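PDB 6I5S: bottromycin amidohydrolase from Streptomyces purpureus, which acts as a thiazoline-specific gatekeeper amidohydrolase in bottromycin biosynthesis, probably hydrolysing an amide bond at its two-zinc centre. Local coordinates for residues R36-A42 and R57-D63; L107-T112 and P419-V424; L103-L107 and A135-R139; G89-A93 and S359-E363; T223-T227 and D387-W391. All coordinates share one frame; numbering follows the deposited sequence.

From the N terminus, interaction 1 closes first: 36-42 pairs with 57-63 inside the small antiparallel sheet, before any other contact opens. Strand 84-95 then opens interaction 4, which closes only at helix 358-369. Interaction 3 is nested within that loop and ties helix 100-108 to the loop before strand 139-142. Interaction 2 starts at the end of the same helix, shares L107 with interaction 3, and crosses both 3 and 4 to close at strand 421-424, against which interaction 1 also packs. Interaction 5 opens after 3 has closed, crosses 4, and lies nested inside 2, joining strand 226-228 to the end of helix 383-388.

Interaction 1: residues R36-A42 and R57-D63; sequences RTHVFKA and RDLEVAD
H38 and F40 face V61 and L59 across two antiparallel strands, each pair trading two backbone bonds, with L59 N donating to F40 O at 2.8 Å. Between them V39 and E60 make the non-hydrogen-bonded pair, where V39 CA gives a CA-H...O contact to L59 O at 3.2 Å. The tight side carries H38, F40, L59 and V61. F40 and L59 run alongside each other in the same sense, CD2 to CD2 4.0 Å. V61 straddles the two rings of 38-41: its CG2 lies at the edge of F40, 4.2 Å from CE2, while CG1, turned opposite the backbone N (chi1 176°), comes to the edge of H38. L423, F404 and F428 of the neighbouring sheet close over this face, and H38 NE2 bonds to G426 O. The other face, with V39 and E60, is loose and open to solvent, and the K41 chain is poorly ordered. Polar side chains finish both ends of the ladder. T37 OG1 accepts an almost straight bond (170°) from D63 N at 3.0 Å, and D58 OD1 takes A42 N at 2.8 Å, sharing that oxygen with T72 OG1. The D63 carboxylate itself pairs with R133. The chemistry is that of a two-sided strand pair: backbone bonds fix the register, one largely apolar face packs on the neighbouring sheet, and side-chain oxygens serve the N-H groups where the ladder ends.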
# COMPACT_ATOMS: atom_id res chain seq x y z
N ARG A 36 -24.95 7.15 -3.18
CA ARG A 36 -24.15 5.95 -3.46
C ARG A 36 -24.78 5.11 -4.56
O ARG A 36 -24.48 3.92 -4.70
CB ARG A 36 -23.93 5.11 -2.20
CG ARG A 36 -23.06 5.85 -1.19
CD ARG A 36 -22.99 5.15 0.15
NE ARG A 36 -22.40 6.04 1.15
CZ ARG A 36 -21.14 6.01 1.59
NH1 ARG A 36 -20.25 5.15 1.11
NH2 ARG A 36 -20.77 6.94 2.48
N THR A 37 -25.65 5.75 -5.34
CA THR A 37 -26.35 5.11 -6.45
C THR A 37 -26.11 5.94 -7.68
O THR A 37 -26.28 7.16 -7.64
CB THR A 37 -27.86 4.98 -6.13
OG1 THR A 37 -28.02 4.00 -5.09
CG2 THR A 37 -28.64 4.57 -7.41
N HIS A 38 -25.68 5.30 -8.76
CA HIS A 38 -25.22 6.01 -9.95
C HIS A 38 -25.50 5.19 -11.18
O HIS A 38 -25.60 3.97 -11.12
CB HIS A 38 -23.71 6.27 -9.92
CG HIS A 38 -23.22 6.97 -8.70
ND1 HIS A 38 -23.24 8.34 -8.57
CD2 HIS A 38 -22.76 6.48 -7.52
CE1 HIS A 38 -22.78 8.67 -7.38
NE2 HIS A 38 -22.48 7.57 -6.72
N VAL A 39 -25.51 5.86 -12.32
CA VAL A 39 -25.32 5.23 -13.62
C VAL A 39 -24.19 5.98 -14.31
O VAL A 39 -24.27 7.21 -14.47
CB VAL A 39 -26.59 5.25 -14.47
CG1 VAL A 39 -26.32 4.61 -15.84
CG2 VAL A 39 -27.69 4.53 -13.76
N PHE A 40 -23.14 5.27 -14.70
CA PHE A 40 -22.04 5.85 -15.49
C PHE A 40 -22.17 5.27 -16.90
O PHE A 40 -22.13 4.05 -17.08
CB PHE A 40 -20.66 5.50 -14.90
CG PHE A 40 -20.45 5.98 -13.49
CD1 PHE A 40 -19.96 7.23 -13.24
CD2 PHE A 40 -20.78 5.19 -12.41
CE1 PHE A 40 -19.80 7.68 -11.96
CE2 PHE A 40 -20.60 5.62 -11.15
CZ PHE A 40 -20.12 6.87 -10.91
N LYS A 41 -22.32 6.14 -17.89
CA LYS A 41 -22.56 5.70 -19.26
C LYS A 41 -21.25 5.40 -19.97
O LYS A 41 -20.23 6.06 -19.71
CB LYS A 41 -23.32 6.76 -20.04
CG LYS A 41 -24.80 6.82 -19.72
CD LYS A 41 -25.28 8.25 -19.50
CE LYS A 41 -25.01 9.15 -20.70
NZ LYS A 41 -25.62 10.50 -20.56
N ALA A 42 -21.28 4.40 -20.84
CA ALA A 42 -20.21 4.15 -21.80
C ALA A 42 -18.87 3.93 -21.11
O ALA A 42 -17.86 4.58 -21.43
CB ALA A 42 -20.13 5.31 -22.80
N ARG A 57 -19.94 -0.19 -21.75
CA ARG A 57 -21.17 -0.59 -21.11
C ARG A 57 -21.55 0.44 -20.06
O ARG A 57 -20.70 1.12 -19.48
CB ARG A 57 -21.01 -1.96 -20.47
CG ARG A 57 -20.75 -3.08 -21.47
CD ARG A 57 -20.83 -4.44 -20.79
NE ARG A 57 -20.70 -5.55 -21.72
CZ ARG A 57 -19.80 -6.52 -21.62
NH1 ARG A 57 -18.93 -6.54 -20.60
NH2 ARG A 57 -19.76 -7.48 -22.54
N ASP A 58 -22.84 0.57 -19.85
CA ASP A 58 -23.33 1.48 -18.82
C ASP A 58 -23.30 0.77 -17.49
O ASP A 58 -23.88 -0.32 -17.33
CB ASP A 58 -24.74 1.95 -19.16
CG ASP A 58 -24.85 2.70 -20.48
OD1 ASP A 58 -23.87 3.29 -20.99
OD2 ASP A 58 -25.98 2.73 -21.02
N LEU A 59 -22.65 1.39 -16.52
CA LEU A 59 -22.40 0.82 -15.21
C LEU A 59 -23.46 1.30 -14.22
O LEU A 59 -23.59 2.51 -14.00
CB LEU A 59 -21.01 1.24 -14.75
CG LEU A 59 -20.70 0.97 -13.27
CD1 LEU A 59 -20.76 -0.54 -12.97
CD2 LEU A 59 -19.35 1.53 -12.90
N GLU A 60 -24.18 0.37 -13.61
CA GLU A 60 -25.17 0.69 -12.59
C GLU A 60 -24.60 0.38 -11.21
O GLU A 60 -24.18 -0.76 -10.94
CB GLU A 60 -26.45 -0.10 -12.82
CG GLU A 60 -27.48 0.19 -11.76
CD GLU A 60 -28.72 -0.63 -11.89
OE1 GLU A 60 -28.90 -1.32 -12.91
OE2 GLU A 60 -29.53 -0.57 -10.93
N VAL A 61 -24.56 1.40 -10.36
CA VAL A 61 -24.17 1.26 -8.95
C VAL A 61 -25.40 1.51 -8.10
O VAL A 61 -26.10 2.52 -8.29
CB VAL A 61 -23.05 2.25 -8.60
CG1 VAL A 61 -22.70 2.18 -7.13
CG2 VAL A 61 -21.79 1.97 -9.42
N ALA A 62 -25.67 0.61 -7.17
CA ALA A 62 -26.86 0.68 -6.32
C ALA A 62 -26.39 0.55 -4.88
O ALA A 62 -25.89 -0.50 -4.48
CB ALA A 62 -27.84 -0.42 -6.68
N ASP A 63 -26.57 1.62 -4.09
CA ASP A 63 -26.20 1.61 -2.67
C ASP A 63 -24.78 1.11 -2.48
O ASP A 63 -24.50 0.31 -1.59
CB ASP A 63 -27.17 0.76 -1.84
CG ASP A 63 -27.08 1.06 -0.35
OD1 ASP A 63 -26.72 2.21 -0.01
OD2 ASP A 63 -27.36 0.17 0.46

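Interaction 2: residues L107-T112 and P419-V424; sequences LVHGVT and PDGVLV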
# COMPACT_ATOMS: atom_id res chain seq x y z
N LEU A 107 -6.80 8.15 -0.96
CA LEU A 107 -8.02 8.27 -1.76
C LEU A 107 -7.77 9.09 -3.01
O LEU A 107 -8.24 8.75 -4.10
CB LEU A 107 -9.11 8.96 -0.95
CG LEU A 107 -9.74 8.09 0.13
CD1 LEU A 107 -10.71 8.99 0.91
CD2 LEU A 107 -10.44 6.90 -0.50
N VAL A 108 -7.06 10.19 -2.85
CA VAL A 108 -6.82 11.10 -3.98
C VAL A 108 -6.08 10.39 -5.11
O VAL A 108 -6.22 10.75 -6.28
CB VAL A 108 -6.02 12.32 -3.45
CG1 VAL A 108 -5.22 12.99 -4.54
CG2 VAL A 108 -6.96 13.29 -2.76
N HIS A 109 -5.30 9.36 -4.77
CA HIS A 109 -4.50 8.65 -5.75
C HIS A 109 -5.12 7.33 -6.16
O HIS A 109 -4.44 6.53 -6.82
CB HIS A 109 -3.06 8.47 -5.23
CG HIS A 109 -2.35 9.78 -5.17
ND1 HIS A 109 -2.43 10.63 -4.09
CD2 HIS A 109 -1.59 10.42 -6.10
CE1 HIS A 109 -1.78 11.75 -4.36
NE2 HIS A 109 -1.26 11.65 -5.57
N GLY A 110 -6.41 7.14 -5.86
CA GLY A 110 -7.16 5.98 -6.32
C GLY A 110 -7.04 4.76 -5.44
O GLY A 110 -7.48 3.68 -5.82
N VAL A 111 -6.40 4.92 -4.29
CA VAL A 111 -6.18 3.81 -3.36
C VAL A 111 -7.39 3.75 -2.42
O VAL A 111 -7.58 4.63 -1.56
CB VAL A 111 -4.89 3.98 -2.57
CG1 VAL A 111 -4.76 2.80 -1.58
CG2 VAL A 111 -3.67 4.02 -3.46
N THR A 112 -8.20 2.71 -2.59
CA THR A 112 -9.42 2.55 -1.86
C THR A 112 -9.35 1.48 -0.77
O THR A 112 -10.36 1.25 -0.10
CB THR A 112 -10.59 2.22 -2.82
OG1 THR A 112 -10.30 1.06 -3.59
CG2 THR A 112 -10.85 3.37 -3.81
N PRO A 419 -6.45 10.24 -11.40
CA PRO A 419 -7.79 9.89 -11.81
C PRO A 419 -8.60 11.14 -12.10
O PRO A 419 -8.38 12.21 -11.53
CB PRO A 419 -8.34 9.14 -10.61
CG PRO A 419 -7.17 8.65 -9.81
CD PRO A 419 -6.06 9.65 -10.12
N ASP A 420 -9.55 11.00 -13.00
CA ASP A 420 -10.63 11.95 -13.14
C ASP A 420 -11.83 11.65 -12.24
O ASP A 420 -12.80 12.43 -12.25
CB ASP A 420 -11.05 11.99 -14.61
CG ASP A 420 -9.90 12.43 -15.50
OD1 ASP A 420 -9.35 13.49 -15.20
OD2 ASP A 420 -9.52 11.69 -16.43
N GLY A 421 -11.81 10.53 -11.54
CA GLY A 421 -12.80 10.23 -10.53
C GLY A 421 -12.39 9.02 -9.74
O GLY A 421 -11.72 8.11 -10.27
N VAL A 422 -12.82 8.97 -8.49
CA VAL A 422 -12.59 7.79 -7.65
C VAL A 422 -13.92 7.47 -6.98
O VAL A 422 -14.48 8.33 -6.30
CB VAL A 422 -11.49 7.99 -6.60
CG1 VAL A 422 -11.36 6.74 -5.69
CG2 VAL A 422 -10.17 8.27 -7.23
N LEU A 423 -14.43 6.28 -7.23
CA LEU A 423 -15.64 5.77 -6.57
C LEU A 423 -15.24 4.95 -5.36
O LEU A 423 -14.52 3.94 -5.49
CB LEU A 423 -16.41 4.89 -7.54
CG LEU A 423 -17.82 4.46 -7.20
CD1 LEU A 423 -18.76 5.64 -7.07
CD2 LEU A 423 -18.30 3.54 -8.29
N VAL A 424 -15.72 5.35 -4.17
CA VAL A 424 -15.31 4.74 -2.91
C VAL A 424 -16.58 4.29 -2.22
O VAL A 424 -17.34 5.14 -1.74
CB VAL A 424 -14.55 5.70 -2.00
CG1 VAL A 424 -14.02 4.94 -0.78
CG2 VAL A 424 -13.51 6.44 -2.71
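Opposite P419 and V422, helix 100-108 ends in a Schellman motif whose C-prime residue is G110 (phi 86°), with G110 N returning to L107 O at 3.0 Å and V111 N to L106 O. The turn carries the chain into strand 111-116, completing a beta-alpha-beta crossover from strand 84-95, and strand 421-424 lies against it without a hydrogen bond between the two segments. V422 fills the angle of the turn: CG2 stands 3.7 Å from L107 O and 3.9 Å from G110 CA. Its other methyl, CG1, meets T112 CG2 at 3.9 Å as the two side chains pass in opposite senses. T112 can offer that methyl because its OG1 takes the crowded position between backbone N and carbonyl carbon (chi1 57°). L434 of helix 431-444 also touches V422. An alanine in place of V422 would remove both methyls and would probably open a gap between the helix end and the strand, leaving T112 CG2 short of a partner. P419 packs against the turn, its CD 4.0 Å from V108 O and its CG toward G110 N. Further along, the L107 and V424 side chains cross at about a right angle, L107 CD2 touching V424 CG2 at 3.8 Å.

Interaction 3: residues L103-L107 and A135-R139; sequences LVGLL and AVLPR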
# COMPACT_ATOMS: atom_id res chain seq x y z
N LEU A 103 -4.97 8.98 4.96
CA LEU A 103 -6.18 8.44 4.36
C LEU A 103 -6.59 9.27 3.15
O LEU A 103 -6.96 8.72 2.10
CB LEU A 103 -7.30 8.41 5.42
CG LEU A 103 -7.10 7.44 6.62
CD1 LEU A 103 -8.19 7.66 7.63
CD2 LEU A 103 -7.11 6.02 6.13
N VAL A 104 -6.49 10.59 3.26
CA VAL A 104 -6.83 11.47 2.14
C VAL A 104 -5.86 11.30 0.99
O VAL A 104 -6.27 11.22 -0.17
CB VAL A 104 -6.92 12.94 2.62
CG1 VAL A 104 -7.07 13.85 1.38
CG2 VAL A 104 -8.11 13.14 3.61
N GLY A 105 -4.56 11.21 1.29
CA GLY A 105 -3.56 10.99 0.25
C GLY A 105 -3.83 9.72 -0.54
O GLY A 105 -3.78 9.72 -1.78
N LEU A 106 -4.16 8.62 0.16
CA LEU A 106 -4.48 7.39 -0.55
C LEU A 106 -5.68 7.58 -1.48
O LEU A 106 -5.58 7.22 -2.67
CB LEU A 106 -4.71 6.24 0.44
CG LEU A 106 -3.49 5.83 1.23
CD1 LEU A 106 -3.87 4.86 2.34
CD2 LEU A 106 -2.41 5.20 0.36
N LEU A 107 -6.80 8.15 -0.96
CA LEU A 107 -8.02 8.27 -1.76
C LEU A 107 -7.77 9.09 -3.01
O LEU A 107 -8.24 8.75 -4.10
CB LEU A 107 -9.11 8.96 -0.95
CG LEU A 107 -9.74 8.09 0.13
CD1 LEU A 107 -10.71 8.99 0.91
CD2 LEU A 107 -10.44 6.90 -0.50
N ALA A 135 -17.76 8.28 7.18
CA ALA A 135 -16.78 9.10 6.51
C ALA A 135 -16.30 8.32 5.30
O ALA A 135 -16.29 7.08 5.30
CB ALA A 135 -15.58 9.40 7.42
N VAL A 136 -15.87 9.05 4.27
CA VAL A 136 -15.31 8.43 3.09
C VAL A 136 -13.85 8.10 3.38
O VAL A 136 -13.05 9.01 3.65
CB VAL A 136 -15.42 9.38 1.89
CG1 VAL A 136 -14.78 8.78 0.67
CG2 VAL A 136 -16.88 9.58 1.57
N LEU A 137 -13.51 6.82 3.36
CA LEU A 137 -12.11 6.47 3.61
C LEU A 137 -11.80 5.12 2.96
O LEU A 137 -12.71 4.36 2.60
CB LEU A 137 -11.80 6.49 5.11
CG LEU A 137 -12.83 5.93 6.06
CD1 LEU A 137 -13.30 4.62 5.60
CD2 LEU A 137 -12.23 5.85 7.44
N PRO A 138 -10.53 4.82 2.74
CA PRO A 138 -10.16 3.51 2.21
C PRO A 138 -10.42 2.44 3.26
O PRO A 138 -10.33 2.70 4.47
CB PRO A 138 -8.65 3.63 1.94
CG PRO A 138 -8.28 5.05 2.20
CD PRO A 138 -9.38 5.65 3.07
N ARG A 139 -10.67 1.22 2.78
CA ARG A 139 -10.95 0.11 3.69
C ARG A 139 -9.64 -0.51 4.17
O ARG A 139 -8.81 -0.89 3.33
CB ARG A 139 -11.77 -0.93 2.94
CG ARG A 139 -12.22 -2.17 3.76
CD ARG A 139 -13.30 -1.78 4.81
NE ARG A 139 -13.91 -2.98 5.40
CZ ARG A 139 -15.20 -3.30 5.35
NH1 ARG A 139 -16.10 -2.51 4.78
NH2 ARG A 139 -15.59 -4.43 5.92
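In both L103 and L107, CG lies beside the backbone N (chi1 -66° and -74°) and the second torsion is extended, which sends the branched ends of these leucines, one helical turn apart, out to meet P138. The proline ring slots between them: its CD is 3.8 Å from L103 CD2 and equally 3.8 Å from L107 CG. Both leucines meet the ring at a slant. P138 CG reaches further in toward the helix, lying 3.9 Å from the carbonyl oxygen L103 O and 4.2 Å from L106 CB. L107 CD1 runs on past the ring to the backbone of the loop, 3.6 Å from V136 O, with V136 CG1 also near it at 4.1 Å. The remaining methyl contact, L103 CD1 to L137 CD2, is more distant. Y114 of strand 111-116 touches L103, L106 and P138, while L31 of helix 23-31 touches V136. The contact thus fits helix 100-108 against the loop that leads from helix 121-132 into strand 139-142, the parallel neighbour of strand 111-116. No hydrogen bond crosses it. Across these segments the contact is hydrocarbon packing alone, and V136 O is buried beside it, a carbonyl with a methyl alongside and no polar partner in the model.

Interaction 4: residues G89-A93 and S359-E363; sequences GFVDA and SFHKE
D92 OD1 is gripped by T347 OG1 and by a water that donates to it at 2.9 Å. The same water donates to S359 OG, also at 2.9 Å, bridging strand 84-95 to helix 358-369. The other carboxylate oxygen, D92 OD2, is bonded to the backbone N of the zinc ligand H94, consistent with a role in positioning it. Beside this polar bridge the contact is aromatic. CG opposite its backbone N (chi1 -175°) carries the F360 ring out from the helix to the strand backbone. Its CE1 comes within 3.2 Å of V91 O, CD1 packs on D92 CB, and CE2 lies 3.6 Å from F90 CB. The F90 and F360 planes are close to parallel (18°) but displaced, centroids 5.7 Å apart, with little overlap. H361 completes the cluster: its CE1 edge meets F90 CE2 at 4.0 Å, and F360 CD2 sits over one face of the H361 ring, toward its rim. H361 NE2 bonds to H109 O, and ND1 to a glycerol probably from the crystallisation liquor. An alanine in place of F360 would remove this ring and is likely to open a gap between strand and helix and give the F90 ring more freedom to turn. Helix and strand run nearly perpendicular (96°), joined by buried rings on one flank and on the other by a hydrated carboxylate whose two oxygens are both engaged, consistent with a fixed orientation near the zinc site.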
# COMPACT_ATOMS: atom_id res chain seq x y z
N GLY A 89 -10.47 -0.31 -7.73
CA GLY A 89 -9.71 0.54 -6.82
C GLY A 89 -8.40 -0.12 -6.45
O GLY A 89 -8.30 -1.34 -6.39
N PHE A 90 -7.38 0.72 -6.22
CA PHE A 90 -6.04 0.26 -5.89
C PHE A 90 -5.91 -0.09 -4.42
O PHE A 90 -6.63 0.44 -3.55
CB PHE A 90 -4.99 1.35 -6.22
CG PHE A 90 -5.11 1.89 -7.60
CD1 PHE A 90 -5.39 1.05 -8.67
CD2 PHE A 90 -4.99 3.23 -7.83
CE1 PHE A 90 -5.58 1.57 -9.96
CE2 PHE A 90 -5.18 3.75 -9.15
CZ PHE A 90 -5.46 2.89 -10.19
N VAL A 91 -4.95 -0.98 -4.14
CA VAL A 91 -4.64 -1.42 -2.78
C VAL A 91 -3.18 -1.14 -2.52
O VAL A 91 -2.29 -1.72 -3.18
CB VAL A 91 -4.94 -2.91 -2.57
CG1 VAL A 91 -4.77 -3.23 -1.04
CG2 VAL A 91 -6.36 -3.24 -3.07
N ASP A 92 -2.89 -0.26 -1.55
CA ASP A 92 -1.52 -0.14 -1.06
C ASP A 92 -1.25 -1.33 -0.13
O ASP A 92 -1.76 -1.38 1.00
CB ASP A 92 -1.25 1.19 -0.37
CG ASP A 92 0.22 1.37 -0.00
OD1 ASP A 92 0.64 2.51 0.12
OD2 ASP A 92 0.96 0.36 0.18
N ALA A 93 -0.44 -2.26 -0.60
CA ALA A 93 -0.25 -3.52 0.11
C ALA A 93 0.70 -3.43 1.32
O ALA A 93 0.90 -4.45 2.02
CB ALA A 93 0.23 -4.58 -0.85
N SER A 359 3.34 7.88 -3.34
CA SER A 359 4.32 6.79 -3.25
C SER A 359 3.78 5.51 -3.88
O SER A 359 4.57 4.66 -4.35
CB SER A 359 4.71 6.52 -1.78
OG SER A 359 3.61 6.13 -0.98
N PHE A 360 2.46 5.34 -3.88
CA PHE A 360 1.87 4.18 -4.54
C PHE A 360 2.25 4.18 -6.02
O PHE A 360 2.65 3.15 -6.59
CB PHE A 360 0.36 4.18 -4.37
CG PHE A 360 -0.31 2.98 -4.93
CD1 PHE A 360 -0.24 1.80 -4.22
CD2 PHE A 360 -0.89 2.98 -6.18
CE1 PHE A 360 -0.81 0.63 -4.72
CE2 PHE A 360 -1.49 1.82 -6.68
CZ PHE A 360 -1.43 0.64 -5.95
N HIS A 361 2.08 5.34 -6.67
CA HIS A 361 2.45 5.47 -8.08
C HIS A 361 3.95 5.46 -8.27
O HIS A 361 4.41 5.04 -9.34
CB HIS A 361 1.73 6.71 -8.64
CG HIS A 361 0.25 6.51 -8.61
ND1 HIS A 361 -0.38 5.70 -9.54
CD2 HIS A 361 -0.68 6.84 -7.69
CE1 HIS A 361 -1.66 5.59 -9.21
NE2 HIS A 361 -1.86 6.26 -8.08
N LYS A 362 4.73 5.90 -7.30
CA LYS A 362 6.18 5.69 -7.39
C LYS A 362 6.55 4.22 -7.39
O LYS A 362 7.50 3.81 -8.08
CB LYS A 362 6.91 6.39 -6.25
CG LYS A 362 6.89 7.90 -6.31
CD LYS A 362 7.98 8.44 -5.41
CE LYS A 362 7.98 9.93 -5.36
NZ LYS A 362 9.20 10.46 -4.68
N GLU A 363 5.79 3.40 -6.66
CA GLU A 363 6.09 1.98 -6.64
C GLU A 363 5.67 1.33 -7.95
O GLU A 363 6.39 0.48 -8.47
CB GLU A 363 5.39 1.30 -5.46
CG GLU A 363 5.69 -0.24 -5.36
CD GLU A 363 7.09 -0.56 -5.06
OE1 GLU A 363 7.88 0.40 -4.90
OE2 GLU A 363 7.44 -1.81 -4.99
O HOH W 1 0.90 5.21 -0.80

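Interaction 5: residues T223-T227 and D387-W391; sequences TMRST and DVMGW
R225 reaches V388 with a chain whose CB already points toward the other segment. CG, opposite the backbone N (chi1 165°), touches V388 CG2 at 3.6 Å. CD comes next, 3.5 Å from V388 O and still close to the same methyl. Bends at the second and third torsions then fold the chain back round the carbonyl: NE stands 4.1 Å and CZ 3.9 Å from V388 O, and NH1 closes on it with a hydrogen bond of 2.8 Å (155° at the hydrogen). The oxygen lies at the guanidinium edge, in its plane, yet the donor stands 48° out of the carbonyl plane and off the lone pairs. Across this contact, both the aliphatic part of R225 and its NH1 work on one residue, V388. S226 adds its CB, 4.0 Å from V388 CG2, while its OG turns to E228 and R115. The carbonyl being met belongs to the last turn of a helix that closes with a Schellman motif at G390, whose N returns to D387 O at 3.0 Å; a positive charge there would probably be favoured by the helix C-terminal end. R225 and S226 lead into strand 226-228, an outer strand of a small parallel sheet. F268 of its neighbour, strand 268-270, touches S226, D387 and V388, and R115 of strand 111-116 packs on V388, setting the end of helix 383-388 between the two sheets.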
# COMPACT_ATOMS: atom_id res chain seq x y z
N THR A 223 4.57 -21.15 4.00
CA THR A 223 3.69 -21.00 5.16
C THR A 223 3.14 -19.59 5.31
O THR A 223 2.08 -19.42 5.91
CB THR A 223 4.41 -21.38 6.47
OG1 THR A 223 5.58 -20.58 6.66
CG2 THR A 223 4.79 -22.85 6.51
N MET A 224 3.80 -18.58 4.77
CA MET A 224 3.34 -17.21 4.94
C MET A 224 2.46 -16.76 3.77
O MET A 224 2.74 -17.06 2.61
CB MET A 224 4.54 -16.25 5.08
CG MET A 224 5.34 -16.53 6.39
SD MET A 224 6.82 -15.50 6.57
CE MET A 224 6.17 -13.82 6.70
N ARG A 225 1.41 -16.03 4.09
CA ARG A 225 0.50 -15.56 3.05
C ARG A 225 1.21 -14.57 2.13
O ARG A 225 0.99 -14.59 0.91
CB ARG A 225 -0.74 -14.92 3.67
CG ARG A 225 -1.65 -14.03 2.73
CD ARG A 225 -2.41 -14.87 1.77
NE ARG A 225 -3.28 -15.80 2.47
CZ ARG A 225 -4.46 -15.54 2.97
NH1 ARG A 225 -4.99 -14.32 2.91
NH2 ARG A 225 -5.11 -16.53 3.56
N SER A 226 2.07 -13.73 2.69
CA SER A 226 2.92 -12.88 1.88
C SER A 226 4.21 -12.61 2.65
O SER A 226 4.26 -12.71 3.88
CB SER A 226 2.25 -11.53 1.52
OG SER A 226 2.17 -10.68 2.69
N THR A 227 5.25 -12.25 1.91
CA THR A 227 6.53 -11.80 2.47
C THR A 227 6.86 -10.43 1.88
O THR A 227 6.51 -10.12 0.73
CB THR A 227 7.69 -12.77 2.20
OG1 THR A 227 7.87 -12.99 0.79
CG2 THR A 227 7.40 -14.17 2.88
N ASP A 387 -6.89 -10.69 -3.52
CA ASP A 387 -6.68 -12.11 -3.19
C ASP A 387 -5.82 -12.31 -1.94
O ASP A 387 -6.16 -13.15 -1.08
CB ASP A 387 -6.06 -12.87 -4.37
CG ASP A 387 -7.07 -13.24 -5.43
OD1 ASP A 387 -8.28 -12.99 -5.22
OD2 ASP A 387 -6.66 -13.79 -6.47
N VAL A 388 -4.75 -11.55 -1.81
CA VAL A 388 -3.87 -11.73 -0.64
C VAL A 388 -4.59 -11.34 0.65
O VAL A 388 -4.28 -11.86 1.74
CB VAL A 388 -2.54 -10.95 -0.81
CG1 VAL A 388 -2.68 -9.45 -0.49
CG2 VAL A 388 -1.47 -11.60 0.08
N MET A 389 -5.53 -10.40 0.56
CA MET A 389 -6.34 -10.00 1.71
C MET A 389 -7.51 -10.92 1.99
O MET A 389 -8.21 -10.74 3.01
CB MET A 389 -6.87 -8.59 1.49
CG MET A 389 -5.79 -7.51 1.53
SD MET A 389 -6.41 -5.80 1.48
CE MET A 389 -7.22 -5.76 -0.13
N GLY A 390 -7.76 -11.89 1.12
CA GLY A 390 -8.84 -12.81 1.38
C GLY A 390 -10.19 -12.23 1.04
O GLY A 390 -11.21 -12.76 1.50
N TRP A 391 -10.22 -11.16 0.27
CA TRP A 391 -11.46 -10.52 -0.17
C TRP A 391 -11.82 -11.13 -1.51
O TRP A 391 -11.27 -10.74 -2.54
CB TRP A 391 -11.31 -9.01 -0.32
CG TRP A 391 -10.94 -8.28 0.94
CD1 TRP A 391 -10.78 -8.82 2.18
CD2 TRP A 391 -10.74 -6.86 1.09
NE1 TRP A 391 -10.49 -7.82 3.09
CE2 TRP A 391 -10.45 -6.62 2.45
CE3 TRP A 391 -10.80 -5.80 0.23
CZ2 TRP A 391 -10.21 -5.34 2.95
CZ3 TRP A 391 -10.54 -4.50 0.71
CH2 TRP A 391 -10.21 -4.29 2.03